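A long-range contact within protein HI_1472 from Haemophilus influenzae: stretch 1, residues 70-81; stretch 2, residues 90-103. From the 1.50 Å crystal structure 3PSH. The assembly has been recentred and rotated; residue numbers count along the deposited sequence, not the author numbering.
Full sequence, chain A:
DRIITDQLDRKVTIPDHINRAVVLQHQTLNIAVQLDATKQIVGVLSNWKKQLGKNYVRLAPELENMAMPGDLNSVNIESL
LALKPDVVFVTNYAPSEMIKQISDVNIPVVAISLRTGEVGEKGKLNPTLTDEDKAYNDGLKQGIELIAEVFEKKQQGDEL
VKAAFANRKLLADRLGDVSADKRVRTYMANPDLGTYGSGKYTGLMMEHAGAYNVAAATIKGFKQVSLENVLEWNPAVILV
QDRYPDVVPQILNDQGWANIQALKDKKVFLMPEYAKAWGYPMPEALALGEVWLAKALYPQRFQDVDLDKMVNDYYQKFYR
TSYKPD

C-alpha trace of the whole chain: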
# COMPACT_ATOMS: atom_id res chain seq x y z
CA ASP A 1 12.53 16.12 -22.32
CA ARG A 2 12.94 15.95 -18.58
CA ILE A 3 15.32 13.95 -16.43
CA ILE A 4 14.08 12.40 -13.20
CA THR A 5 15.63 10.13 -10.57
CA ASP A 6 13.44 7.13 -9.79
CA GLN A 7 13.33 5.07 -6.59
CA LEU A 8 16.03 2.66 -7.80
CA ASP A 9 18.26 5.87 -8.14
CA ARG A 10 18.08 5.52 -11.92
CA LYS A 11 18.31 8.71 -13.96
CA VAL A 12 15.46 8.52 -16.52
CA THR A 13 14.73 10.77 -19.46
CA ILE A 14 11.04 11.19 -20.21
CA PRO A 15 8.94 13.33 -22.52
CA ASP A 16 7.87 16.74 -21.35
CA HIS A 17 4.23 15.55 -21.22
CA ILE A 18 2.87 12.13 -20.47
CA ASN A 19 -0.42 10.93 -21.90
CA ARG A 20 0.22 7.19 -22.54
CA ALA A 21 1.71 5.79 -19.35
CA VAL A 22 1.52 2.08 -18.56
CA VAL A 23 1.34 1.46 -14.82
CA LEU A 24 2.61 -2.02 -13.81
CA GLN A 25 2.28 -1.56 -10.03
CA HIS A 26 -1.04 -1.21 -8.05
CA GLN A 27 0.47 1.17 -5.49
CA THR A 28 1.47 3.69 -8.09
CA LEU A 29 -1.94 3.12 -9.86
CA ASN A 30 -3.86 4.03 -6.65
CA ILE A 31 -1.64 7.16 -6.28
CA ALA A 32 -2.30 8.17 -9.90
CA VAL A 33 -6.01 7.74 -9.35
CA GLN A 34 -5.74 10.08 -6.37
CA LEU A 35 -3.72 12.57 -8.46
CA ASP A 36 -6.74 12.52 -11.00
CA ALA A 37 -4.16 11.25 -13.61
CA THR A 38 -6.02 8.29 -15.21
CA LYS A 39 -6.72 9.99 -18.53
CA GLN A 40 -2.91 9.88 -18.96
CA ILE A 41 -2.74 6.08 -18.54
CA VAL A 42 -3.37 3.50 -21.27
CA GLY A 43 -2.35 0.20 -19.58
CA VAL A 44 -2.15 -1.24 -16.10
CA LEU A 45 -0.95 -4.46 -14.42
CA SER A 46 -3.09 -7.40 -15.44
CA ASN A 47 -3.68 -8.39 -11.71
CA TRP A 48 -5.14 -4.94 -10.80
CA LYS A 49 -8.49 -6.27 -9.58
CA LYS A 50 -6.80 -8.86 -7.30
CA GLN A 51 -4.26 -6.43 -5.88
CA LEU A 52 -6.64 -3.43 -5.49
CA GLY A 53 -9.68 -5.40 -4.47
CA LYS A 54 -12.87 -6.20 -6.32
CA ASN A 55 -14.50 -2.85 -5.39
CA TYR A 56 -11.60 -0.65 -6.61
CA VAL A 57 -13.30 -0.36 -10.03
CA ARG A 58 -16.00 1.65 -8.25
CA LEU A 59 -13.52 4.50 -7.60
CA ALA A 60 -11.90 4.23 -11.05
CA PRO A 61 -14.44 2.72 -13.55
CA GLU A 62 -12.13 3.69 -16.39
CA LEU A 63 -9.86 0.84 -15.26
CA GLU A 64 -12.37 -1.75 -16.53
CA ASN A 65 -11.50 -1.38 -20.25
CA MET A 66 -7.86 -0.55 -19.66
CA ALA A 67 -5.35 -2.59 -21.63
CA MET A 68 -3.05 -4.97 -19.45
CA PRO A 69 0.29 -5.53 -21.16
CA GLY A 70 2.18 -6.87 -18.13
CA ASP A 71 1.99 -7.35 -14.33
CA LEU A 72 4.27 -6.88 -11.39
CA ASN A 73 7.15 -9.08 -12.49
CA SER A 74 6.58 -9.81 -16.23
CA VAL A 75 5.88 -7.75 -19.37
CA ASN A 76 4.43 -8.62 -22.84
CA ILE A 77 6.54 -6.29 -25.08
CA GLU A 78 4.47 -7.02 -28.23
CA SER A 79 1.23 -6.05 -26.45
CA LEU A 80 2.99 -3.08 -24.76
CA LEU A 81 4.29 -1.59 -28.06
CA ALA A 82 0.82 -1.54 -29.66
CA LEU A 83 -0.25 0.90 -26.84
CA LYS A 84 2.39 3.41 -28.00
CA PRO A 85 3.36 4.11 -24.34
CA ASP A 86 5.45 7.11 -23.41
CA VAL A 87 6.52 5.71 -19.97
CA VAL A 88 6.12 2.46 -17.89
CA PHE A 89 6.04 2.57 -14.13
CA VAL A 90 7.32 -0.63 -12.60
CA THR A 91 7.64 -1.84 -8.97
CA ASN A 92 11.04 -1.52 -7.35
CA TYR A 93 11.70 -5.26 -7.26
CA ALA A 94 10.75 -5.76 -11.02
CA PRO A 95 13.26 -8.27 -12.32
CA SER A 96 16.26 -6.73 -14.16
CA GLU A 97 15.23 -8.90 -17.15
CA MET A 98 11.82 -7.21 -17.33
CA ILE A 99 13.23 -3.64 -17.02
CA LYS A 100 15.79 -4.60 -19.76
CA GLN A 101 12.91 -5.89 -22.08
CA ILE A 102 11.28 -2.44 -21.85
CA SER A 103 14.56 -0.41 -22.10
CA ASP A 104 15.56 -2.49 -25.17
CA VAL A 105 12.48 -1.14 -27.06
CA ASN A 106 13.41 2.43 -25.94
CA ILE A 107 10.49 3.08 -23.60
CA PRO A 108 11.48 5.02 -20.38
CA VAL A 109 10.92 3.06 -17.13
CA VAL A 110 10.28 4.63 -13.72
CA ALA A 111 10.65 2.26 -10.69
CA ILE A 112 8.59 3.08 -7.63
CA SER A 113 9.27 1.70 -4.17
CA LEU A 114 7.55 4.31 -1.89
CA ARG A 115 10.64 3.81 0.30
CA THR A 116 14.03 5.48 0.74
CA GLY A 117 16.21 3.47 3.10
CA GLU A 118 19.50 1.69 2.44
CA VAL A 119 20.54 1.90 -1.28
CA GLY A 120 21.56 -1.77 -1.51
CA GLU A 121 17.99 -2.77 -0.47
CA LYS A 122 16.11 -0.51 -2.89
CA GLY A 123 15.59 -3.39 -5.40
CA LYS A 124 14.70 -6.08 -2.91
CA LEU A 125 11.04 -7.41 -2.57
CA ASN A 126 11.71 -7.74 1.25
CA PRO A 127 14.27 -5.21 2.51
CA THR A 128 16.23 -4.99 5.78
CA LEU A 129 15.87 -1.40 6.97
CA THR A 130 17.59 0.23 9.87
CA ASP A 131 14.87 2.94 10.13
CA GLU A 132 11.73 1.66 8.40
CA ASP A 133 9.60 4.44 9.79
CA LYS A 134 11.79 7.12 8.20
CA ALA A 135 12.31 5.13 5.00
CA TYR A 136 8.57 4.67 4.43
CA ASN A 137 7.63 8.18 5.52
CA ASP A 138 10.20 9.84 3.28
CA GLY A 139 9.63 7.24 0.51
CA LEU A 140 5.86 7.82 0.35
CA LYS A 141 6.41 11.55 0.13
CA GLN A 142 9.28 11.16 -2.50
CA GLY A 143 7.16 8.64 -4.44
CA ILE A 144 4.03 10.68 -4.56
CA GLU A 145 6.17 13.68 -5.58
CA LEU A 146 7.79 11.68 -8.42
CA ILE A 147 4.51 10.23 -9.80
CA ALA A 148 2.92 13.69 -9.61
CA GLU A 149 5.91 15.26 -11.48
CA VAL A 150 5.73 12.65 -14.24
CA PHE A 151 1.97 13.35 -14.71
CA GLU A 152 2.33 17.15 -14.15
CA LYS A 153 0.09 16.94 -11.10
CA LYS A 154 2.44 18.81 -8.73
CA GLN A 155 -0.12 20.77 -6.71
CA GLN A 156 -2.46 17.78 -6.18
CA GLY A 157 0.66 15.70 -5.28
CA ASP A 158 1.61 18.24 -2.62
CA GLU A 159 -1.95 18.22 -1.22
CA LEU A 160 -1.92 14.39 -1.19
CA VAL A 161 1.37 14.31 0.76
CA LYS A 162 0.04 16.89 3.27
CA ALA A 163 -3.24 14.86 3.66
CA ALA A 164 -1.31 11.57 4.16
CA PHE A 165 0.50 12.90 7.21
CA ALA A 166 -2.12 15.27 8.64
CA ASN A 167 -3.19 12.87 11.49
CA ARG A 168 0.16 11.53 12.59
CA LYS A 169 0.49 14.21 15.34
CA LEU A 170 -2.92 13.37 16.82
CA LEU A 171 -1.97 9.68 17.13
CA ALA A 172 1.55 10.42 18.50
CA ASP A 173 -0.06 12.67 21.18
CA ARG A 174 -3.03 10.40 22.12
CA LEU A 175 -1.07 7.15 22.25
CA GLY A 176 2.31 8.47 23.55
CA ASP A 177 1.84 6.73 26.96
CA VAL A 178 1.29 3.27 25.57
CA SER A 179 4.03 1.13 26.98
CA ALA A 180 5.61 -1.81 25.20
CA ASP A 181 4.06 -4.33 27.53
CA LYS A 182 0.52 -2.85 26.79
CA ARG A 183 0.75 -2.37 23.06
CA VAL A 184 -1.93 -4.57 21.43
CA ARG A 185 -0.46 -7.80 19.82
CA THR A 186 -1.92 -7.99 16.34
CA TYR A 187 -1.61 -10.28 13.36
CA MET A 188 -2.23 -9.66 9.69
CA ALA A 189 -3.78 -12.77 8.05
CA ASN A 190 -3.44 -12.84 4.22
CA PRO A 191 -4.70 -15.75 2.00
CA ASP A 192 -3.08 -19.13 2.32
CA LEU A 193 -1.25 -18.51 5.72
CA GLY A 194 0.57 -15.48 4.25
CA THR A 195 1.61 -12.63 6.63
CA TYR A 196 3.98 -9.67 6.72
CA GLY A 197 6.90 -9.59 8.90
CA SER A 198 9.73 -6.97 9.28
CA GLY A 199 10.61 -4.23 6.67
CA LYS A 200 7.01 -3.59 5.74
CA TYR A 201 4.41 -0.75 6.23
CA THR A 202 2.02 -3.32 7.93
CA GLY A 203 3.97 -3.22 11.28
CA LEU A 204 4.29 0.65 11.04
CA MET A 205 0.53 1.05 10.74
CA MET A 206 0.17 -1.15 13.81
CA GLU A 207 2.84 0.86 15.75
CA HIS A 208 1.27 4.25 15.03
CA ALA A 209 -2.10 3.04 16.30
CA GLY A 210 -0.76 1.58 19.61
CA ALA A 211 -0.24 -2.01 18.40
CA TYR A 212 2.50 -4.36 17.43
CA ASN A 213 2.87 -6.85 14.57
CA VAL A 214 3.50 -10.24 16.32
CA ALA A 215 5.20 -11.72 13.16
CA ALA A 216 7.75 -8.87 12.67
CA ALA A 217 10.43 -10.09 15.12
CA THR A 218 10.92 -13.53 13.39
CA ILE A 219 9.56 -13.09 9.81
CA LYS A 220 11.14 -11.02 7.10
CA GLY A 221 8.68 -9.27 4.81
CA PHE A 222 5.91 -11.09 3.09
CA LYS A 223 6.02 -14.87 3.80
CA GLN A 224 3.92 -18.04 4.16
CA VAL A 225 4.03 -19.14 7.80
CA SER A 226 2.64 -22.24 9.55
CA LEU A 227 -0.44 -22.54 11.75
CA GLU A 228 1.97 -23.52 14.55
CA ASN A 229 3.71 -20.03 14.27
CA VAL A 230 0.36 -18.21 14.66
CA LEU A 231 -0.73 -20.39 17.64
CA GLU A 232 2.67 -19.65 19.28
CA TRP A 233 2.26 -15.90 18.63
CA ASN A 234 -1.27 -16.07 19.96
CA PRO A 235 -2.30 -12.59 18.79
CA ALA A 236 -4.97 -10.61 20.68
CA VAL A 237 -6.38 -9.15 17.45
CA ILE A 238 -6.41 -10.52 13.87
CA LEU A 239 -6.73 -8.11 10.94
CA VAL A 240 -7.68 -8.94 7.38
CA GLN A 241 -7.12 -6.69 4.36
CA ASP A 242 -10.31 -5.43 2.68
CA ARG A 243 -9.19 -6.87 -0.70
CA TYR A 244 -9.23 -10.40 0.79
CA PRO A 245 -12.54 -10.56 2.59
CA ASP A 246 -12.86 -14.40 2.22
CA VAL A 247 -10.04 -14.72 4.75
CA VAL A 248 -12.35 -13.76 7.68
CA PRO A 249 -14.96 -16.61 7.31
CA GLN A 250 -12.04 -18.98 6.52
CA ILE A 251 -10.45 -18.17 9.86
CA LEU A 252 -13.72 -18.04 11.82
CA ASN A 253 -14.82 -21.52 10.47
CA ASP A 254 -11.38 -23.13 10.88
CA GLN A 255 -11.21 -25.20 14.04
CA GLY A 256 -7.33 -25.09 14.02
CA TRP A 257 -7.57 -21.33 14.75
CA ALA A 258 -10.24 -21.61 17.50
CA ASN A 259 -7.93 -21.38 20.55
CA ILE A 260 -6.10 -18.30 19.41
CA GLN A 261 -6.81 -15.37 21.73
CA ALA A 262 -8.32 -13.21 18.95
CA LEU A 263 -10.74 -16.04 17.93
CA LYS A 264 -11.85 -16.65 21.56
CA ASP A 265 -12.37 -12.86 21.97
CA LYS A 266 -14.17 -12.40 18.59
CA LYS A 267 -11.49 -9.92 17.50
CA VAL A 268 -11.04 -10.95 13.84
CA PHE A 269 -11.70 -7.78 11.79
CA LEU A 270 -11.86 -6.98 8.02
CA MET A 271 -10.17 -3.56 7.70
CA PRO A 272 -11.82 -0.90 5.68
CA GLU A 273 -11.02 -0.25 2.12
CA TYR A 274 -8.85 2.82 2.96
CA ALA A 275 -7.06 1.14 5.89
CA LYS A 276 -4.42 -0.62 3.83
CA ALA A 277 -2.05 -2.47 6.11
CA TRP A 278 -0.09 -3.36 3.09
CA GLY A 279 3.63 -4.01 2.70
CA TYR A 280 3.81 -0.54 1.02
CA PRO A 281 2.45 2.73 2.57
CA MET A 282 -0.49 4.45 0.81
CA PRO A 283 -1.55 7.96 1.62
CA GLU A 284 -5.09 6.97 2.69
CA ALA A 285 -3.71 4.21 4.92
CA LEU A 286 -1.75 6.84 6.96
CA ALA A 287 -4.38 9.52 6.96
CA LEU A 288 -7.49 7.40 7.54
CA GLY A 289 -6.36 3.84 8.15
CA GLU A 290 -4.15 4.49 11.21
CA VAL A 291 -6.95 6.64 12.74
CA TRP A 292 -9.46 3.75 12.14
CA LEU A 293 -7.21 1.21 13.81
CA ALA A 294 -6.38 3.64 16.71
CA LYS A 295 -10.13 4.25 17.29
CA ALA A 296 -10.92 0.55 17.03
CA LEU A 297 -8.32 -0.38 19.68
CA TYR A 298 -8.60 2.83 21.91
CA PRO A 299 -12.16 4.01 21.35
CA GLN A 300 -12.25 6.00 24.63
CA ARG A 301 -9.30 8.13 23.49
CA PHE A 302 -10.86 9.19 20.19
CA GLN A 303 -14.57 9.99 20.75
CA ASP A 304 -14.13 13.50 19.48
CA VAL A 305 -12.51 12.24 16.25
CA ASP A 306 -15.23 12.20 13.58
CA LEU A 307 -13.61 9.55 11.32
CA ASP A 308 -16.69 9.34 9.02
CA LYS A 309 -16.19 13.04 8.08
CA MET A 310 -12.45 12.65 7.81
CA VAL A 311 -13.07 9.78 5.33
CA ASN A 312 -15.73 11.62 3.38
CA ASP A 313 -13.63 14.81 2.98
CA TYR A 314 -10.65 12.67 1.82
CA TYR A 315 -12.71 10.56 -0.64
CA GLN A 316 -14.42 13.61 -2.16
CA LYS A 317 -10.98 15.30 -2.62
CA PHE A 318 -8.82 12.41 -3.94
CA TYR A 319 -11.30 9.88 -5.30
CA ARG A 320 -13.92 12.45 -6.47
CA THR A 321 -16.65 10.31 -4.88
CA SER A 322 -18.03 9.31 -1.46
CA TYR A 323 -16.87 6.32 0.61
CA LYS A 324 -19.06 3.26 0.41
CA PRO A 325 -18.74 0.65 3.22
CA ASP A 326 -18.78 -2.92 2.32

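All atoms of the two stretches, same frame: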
# COMPACT_ATOMS: atom_id res chain seq x y z
N GLY A 70 1.16 -6.27 -19.00
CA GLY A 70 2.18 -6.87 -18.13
C GLY A 70 1.57 -6.96 -16.71
O GLY A 70 0.44 -6.72 -16.63
N ASP A 71 2.41 -7.37 -15.77
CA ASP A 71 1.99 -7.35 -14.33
C ASP A 71 3.17 -6.97 -13.48
O ASP A 71 4.07 -6.22 -13.93
CB ASP A 71 1.31 -8.74 -14.02
CG ASP A 71 2.24 -9.94 -14.08
OD1 ASP A 71 3.41 -9.83 -14.22
OD2 ASP A 71 1.77 -11.09 -14.01
N LEU A 72 3.15 -7.37 -12.18
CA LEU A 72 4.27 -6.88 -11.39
C LEU A 72 5.72 -7.31 -11.74
O LEU A 72 6.72 -6.53 -11.51
CB LEU A 72 4.07 -7.26 -9.90
CG LEU A 72 2.90 -6.57 -9.21
CD1 LEU A 72 2.50 -7.38 -7.98
CD2 LEU A 72 3.24 -5.17 -8.85
N ASN A 73 5.81 -8.54 -12.25
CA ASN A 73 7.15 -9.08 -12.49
C ASN A 73 7.36 -9.70 -13.89
O ASN A 73 8.27 -10.42 -14.15
CB ASN A 73 7.51 -10.07 -11.35
CG ASN A 73 6.61 -11.28 -11.37
OD1 ASN A 73 5.73 -11.44 -12.25
ND2 ASN A 73 6.72 -12.07 -10.30
N SER A 74 6.53 -9.31 -14.81
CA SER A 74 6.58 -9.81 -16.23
C SER A 74 5.99 -8.71 -17.17
O SER A 74 5.10 -7.89 -16.77
CB SER A 74 5.84 -11.15 -16.42
OG SER A 74 4.40 -11.01 -16.32
N VAL A 75 6.46 -8.70 -18.44
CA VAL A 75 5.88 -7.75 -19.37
C VAL A 75 5.72 -8.47 -20.70
O VAL A 75 6.45 -9.49 -20.91
CB VAL A 75 6.78 -6.52 -19.48
CG1 VAL A 75 8.24 -6.91 -20.03
CG2 VAL A 75 6.06 -5.37 -20.38
N ASN A 76 4.72 -8.02 -21.49
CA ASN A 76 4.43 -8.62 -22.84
C ASN A 76 4.77 -7.45 -23.79
O ASN A 76 3.92 -6.57 -24.03
CB ASN A 76 2.95 -9.08 -22.93
CG ASN A 76 2.59 -9.59 -24.33
OD1 ASN A 76 3.30 -9.30 -25.28
ND2 ASN A 76 1.56 -10.47 -24.42
N ILE A 77 6.01 -7.46 -24.30
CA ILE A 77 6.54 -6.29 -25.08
C ILE A 77 5.67 -6.13 -26.34
O ILE A 77 5.26 -5.01 -26.66
CB ILE A 77 7.99 -6.48 -25.47
CG1 ILE A 77 8.97 -6.43 -24.25
CG2 ILE A 77 8.52 -5.41 -26.45
CD1 ILE A 77 9.02 -5.06 -23.47
N GLU A 78 5.34 -7.24 -27.03
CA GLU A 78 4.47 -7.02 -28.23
C GLU A 78 3.12 -6.39 -27.92
O GLU A 78 2.66 -5.59 -28.75
CB GLU A 78 4.23 -8.26 -29.11
CG GLU A 78 5.52 -9.00 -29.48
CD GLU A 78 6.10 -8.48 -30.75
OE1 GLU A 78 5.56 -7.50 -31.30
OE2 GLU A 78 7.22 -8.94 -31.18
N SER A 79 2.44 -6.70 -26.80
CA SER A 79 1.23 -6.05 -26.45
C SER A 79 1.54 -4.59 -26.03
O SER A 79 0.74 -3.68 -26.35
CB SER A 79 0.52 -6.73 -25.25
OG SER A 79 -0.14 -7.92 -25.74
N LEU A 80 2.65 -4.41 -25.33
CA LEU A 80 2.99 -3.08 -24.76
C LEU A 80 3.25 -2.07 -25.92
O LEU A 80 2.67 -0.95 -25.95
CB LEU A 80 4.23 -3.23 -23.91
CG LEU A 80 4.78 -1.94 -23.29
CD1 LEU A 80 3.73 -1.31 -22.31
CD2 LEU A 80 6.07 -2.15 -22.56
N LEU A 81 4.07 -2.49 -26.91
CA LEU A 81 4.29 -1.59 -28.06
C LEU A 81 3.03 -1.14 -28.82
O LEU A 81 3.03 -0.02 -29.35
CB LEU A 81 5.33 -2.13 -29.07
CG LEU A 81 6.73 -2.22 -28.47
CD1 LEU A 81 7.64 -3.01 -29.41
CD2 LEU A 81 7.34 -0.78 -28.27
N VAL A 90 7.19 0.76 -13.09
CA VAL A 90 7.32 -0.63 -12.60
C VAL A 90 7.51 -0.58 -11.09
O VAL A 90 7.98 0.44 -10.55
CB VAL A 90 8.50 -1.41 -13.30
CG1 VAL A 90 8.19 -1.43 -14.84
CG2 VAL A 90 9.92 -0.85 -12.95
N THR A 91 7.29 -1.73 -10.41
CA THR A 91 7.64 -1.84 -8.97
C THR A 91 9.18 -1.95 -8.81
O THR A 91 9.90 -2.50 -9.66
CB THR A 91 6.88 -3.02 -8.38
OG1 THR A 91 6.84 -2.93 -6.94
CG2 THR A 91 7.38 -4.35 -8.88
N ASN A 92 9.65 -1.55 -7.62
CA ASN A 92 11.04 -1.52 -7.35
C ASN A 92 11.74 -2.86 -7.46
O ASN A 92 12.88 -2.91 -7.81
CB ASN A 92 11.33 -0.90 -5.99
CG ASN A 92 10.61 -1.64 -4.87
OD1 ASN A 92 9.34 -1.72 -4.85
ND2 ASN A 92 11.39 -2.31 -4.06
N TYR A 93 11.05 -3.97 -7.18
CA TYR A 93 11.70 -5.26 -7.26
C TYR A 93 11.48 -5.92 -8.62
O TYR A 93 11.74 -7.15 -8.79
CB TYR A 93 11.17 -6.13 -6.07
CG TYR A 93 9.69 -6.46 -6.12
CD1 TYR A 93 9.22 -7.54 -6.91
CD2 TYR A 93 8.77 -5.78 -5.34
CE1 TYR A 93 7.83 -7.85 -6.98
CE2 TYR A 93 7.39 -6.08 -5.42
CZ TYR A 93 6.93 -7.13 -6.20
OH TYR A 93 5.62 -7.48 -6.24
N ALA A 94 10.97 -5.15 -9.62
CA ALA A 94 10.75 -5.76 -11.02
C ALA A 94 12.05 -6.40 -11.45
O ALA A 94 13.10 -5.80 -11.32
CB ALA A 94 10.30 -4.72 -12.02
N PRO A 95 11.96 -7.64 -11.97
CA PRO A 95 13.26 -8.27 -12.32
C PRO A 95 14.05 -7.41 -13.34
O PRO A 95 13.45 -6.73 -14.22
CB PRO A 95 12.85 -9.55 -13.01
CG PRO A 95 11.41 -9.91 -12.38
CD PRO A 95 10.82 -8.58 -12.03
N SER A 96 15.38 -7.46 -13.23
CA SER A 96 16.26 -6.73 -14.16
C SER A 96 15.92 -7.16 -15.58
O SER A 96 15.95 -6.29 -16.48
CB SER A 96 17.73 -7.04 -13.86
OG SER A 96 18.02 -6.57 -12.58
N GLU A 97 15.50 -8.43 -15.77
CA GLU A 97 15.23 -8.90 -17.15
C GLU A 97 14.02 -8.17 -17.76
O GLU A 97 13.95 -7.90 -18.95
CB GLU A 97 15.01 -10.44 -17.11
CG GLU A 97 14.50 -11.04 -18.42
CD GLU A 97 14.23 -12.58 -18.31
OE1 GLU A 97 14.39 -13.13 -17.19
OE2 GLU A 97 13.83 -13.21 -19.31
N MET A 98 13.06 -7.86 -16.94
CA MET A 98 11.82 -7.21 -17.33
C MET A 98 12.12 -5.74 -17.64
O MET A 98 11.61 -5.21 -18.65
CB MET A 98 10.81 -7.30 -16.16
CG MET A 98 9.59 -6.43 -16.41
SD MET A 98 8.51 -6.45 -14.92
CE MET A 98 7.24 -5.23 -15.36
N ILE A 99 12.85 -5.05 -16.75
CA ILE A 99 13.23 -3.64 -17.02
C ILE A 99 14.03 -3.60 -18.36
O ILE A 99 13.78 -2.71 -19.20
CB ILE A 99 14.09 -3.09 -15.87
CG1 ILE A 99 13.09 -2.94 -14.71
CG2 ILE A 99 14.74 -1.76 -16.28
CD1 ILE A 99 13.75 -2.60 -13.29
N LYS A 100 14.96 -4.53 -18.54
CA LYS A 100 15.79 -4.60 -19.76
C LYS A 100 14.90 -4.83 -20.99
O LYS A 100 15.15 -4.18 -21.99
CB LYS A 100 16.88 -5.68 -19.67
CG LYS A 100 17.84 -5.70 -20.92
CD LYS A 100 18.99 -6.65 -20.60
CE LYS A 100 19.97 -6.87 -21.79
NZ LYS A 100 19.26 -7.36 -23.03
N GLN A 101 13.91 -5.74 -20.92
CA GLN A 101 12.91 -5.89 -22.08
C GLN A 101 12.35 -4.52 -22.50
O GLN A 101 12.28 -4.22 -23.66
CB GLN A 101 11.80 -6.90 -21.81
CG GLN A 101 12.30 -8.31 -21.79
CD GLN A 101 11.17 -9.25 -21.92
OE1 GLN A 101 10.58 -9.30 -22.99
NE2 GLN A 101 10.80 -9.98 -20.80
N ILE A 102 11.92 -3.73 -21.54
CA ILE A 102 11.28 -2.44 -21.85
C ILE A 102 12.32 -1.39 -22.32
O ILE A 102 12.08 -0.77 -23.34
CB ILE A 102 10.50 -1.95 -20.58
CG1 ILE A 102 9.40 -3.00 -20.15
CG2 ILE A 102 9.95 -0.61 -20.86
CD1 ILE A 102 8.89 -2.66 -18.76
N SER A 103 13.52 -1.34 -21.69
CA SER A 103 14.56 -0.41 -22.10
C SER A 103 15.07 -0.76 -23.51
O SER A 103 15.47 0.12 -24.22
CB SER A 103 15.70 -0.53 -21.15
OG SER A 103 15.20 -0.11 -19.88
O HOH W 1 6.31 -3.83 -12.12
O HOH W 2 7.89 -9.63 -23.46

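The two stretches bury 554 Å² between them without a single direct hydrogen bond; apolar packing and two bridging waters hold them together. A loop, residues 70-76, and the start of the helix that follows lie against a segment that leaves a strand, turns, and enters the helix 96-103. The two helices run at 42° to each other, with axes no closer than 11.1 Å, a gap filled by side chains.

Met 98 is central to the loop half of the contact. Its CB points toward the loop, and with chi1, chi2 and chi3 all t the chain is fully extended, long enough to lie along the backbone of residues 71-74. Its SD is 3.5 Å from Ser 74 N and its CE is 3.6 Å from Asp 71 O. An unbranched, flexible thioether suits this surface of main-chain atoms, which it covers without needing a polar partner.

The loop is braced from within. Asp 71, chi1 p, turns its carboxylate back over the turn, where OD1 accepts from Ser 74 OG at 2.6 Å and, weakly, from Asn 73 N at 3.4 Å, while Asp 71 N donates to Ser 74 O at 2.9 Å. Ser 74, also p and with its CB directed away from the other stretch, is thus free to serve this turn.

Val 75, chi1 p, points toward the helix, and its CG1 reaches both Met 98 CG (3.9 Å) and Ile 102 CG1 (4.1 Å). Ile 77, m at both chi angles, carries CD1 to 3.9 Å from Ile 102 CG1 and 3.4 Å from Gln 101 O. Leu 80 completes the apolar cluster, its CD2 4.2 Å from Ile 102 CG1. Ile 102 (m, t) points its CB sideways, but its end comes nearer, so CG1 meets all three; an apolar group suits this buried place. Between Val 75 and Ile 77, Asn 76 faces away and caps the helix, its OD1 accepting from Ser 79 N at 3.1 Å.

Gln 101 (m, t, chi3 69°) lies at the margin of this cluster. Its CB packs 4.0 Å from Val 75 CG1, while OE1 accepts from water 2 at 2.8 Å; the same water donates to Val 75 O and accepts from Ile 77 N, tying the glutamine to the main chain where the helix begins.

At the other end, Leu 72 (m, t) sets CD1 3.6 Å from Tyr 93 OH and CD2 4.2 Å from Thr 91 CG2. Tyr 93, p, is the third residue of the type I turn from Thr 91 to Ala 94; its CB points sideways, but the end of its side chain comes nearer. Water 1 donates to Leu 72 O and accepts from Thr 91 N, and Asn 73 CB rests 3.7 Å from Pro 95 CD.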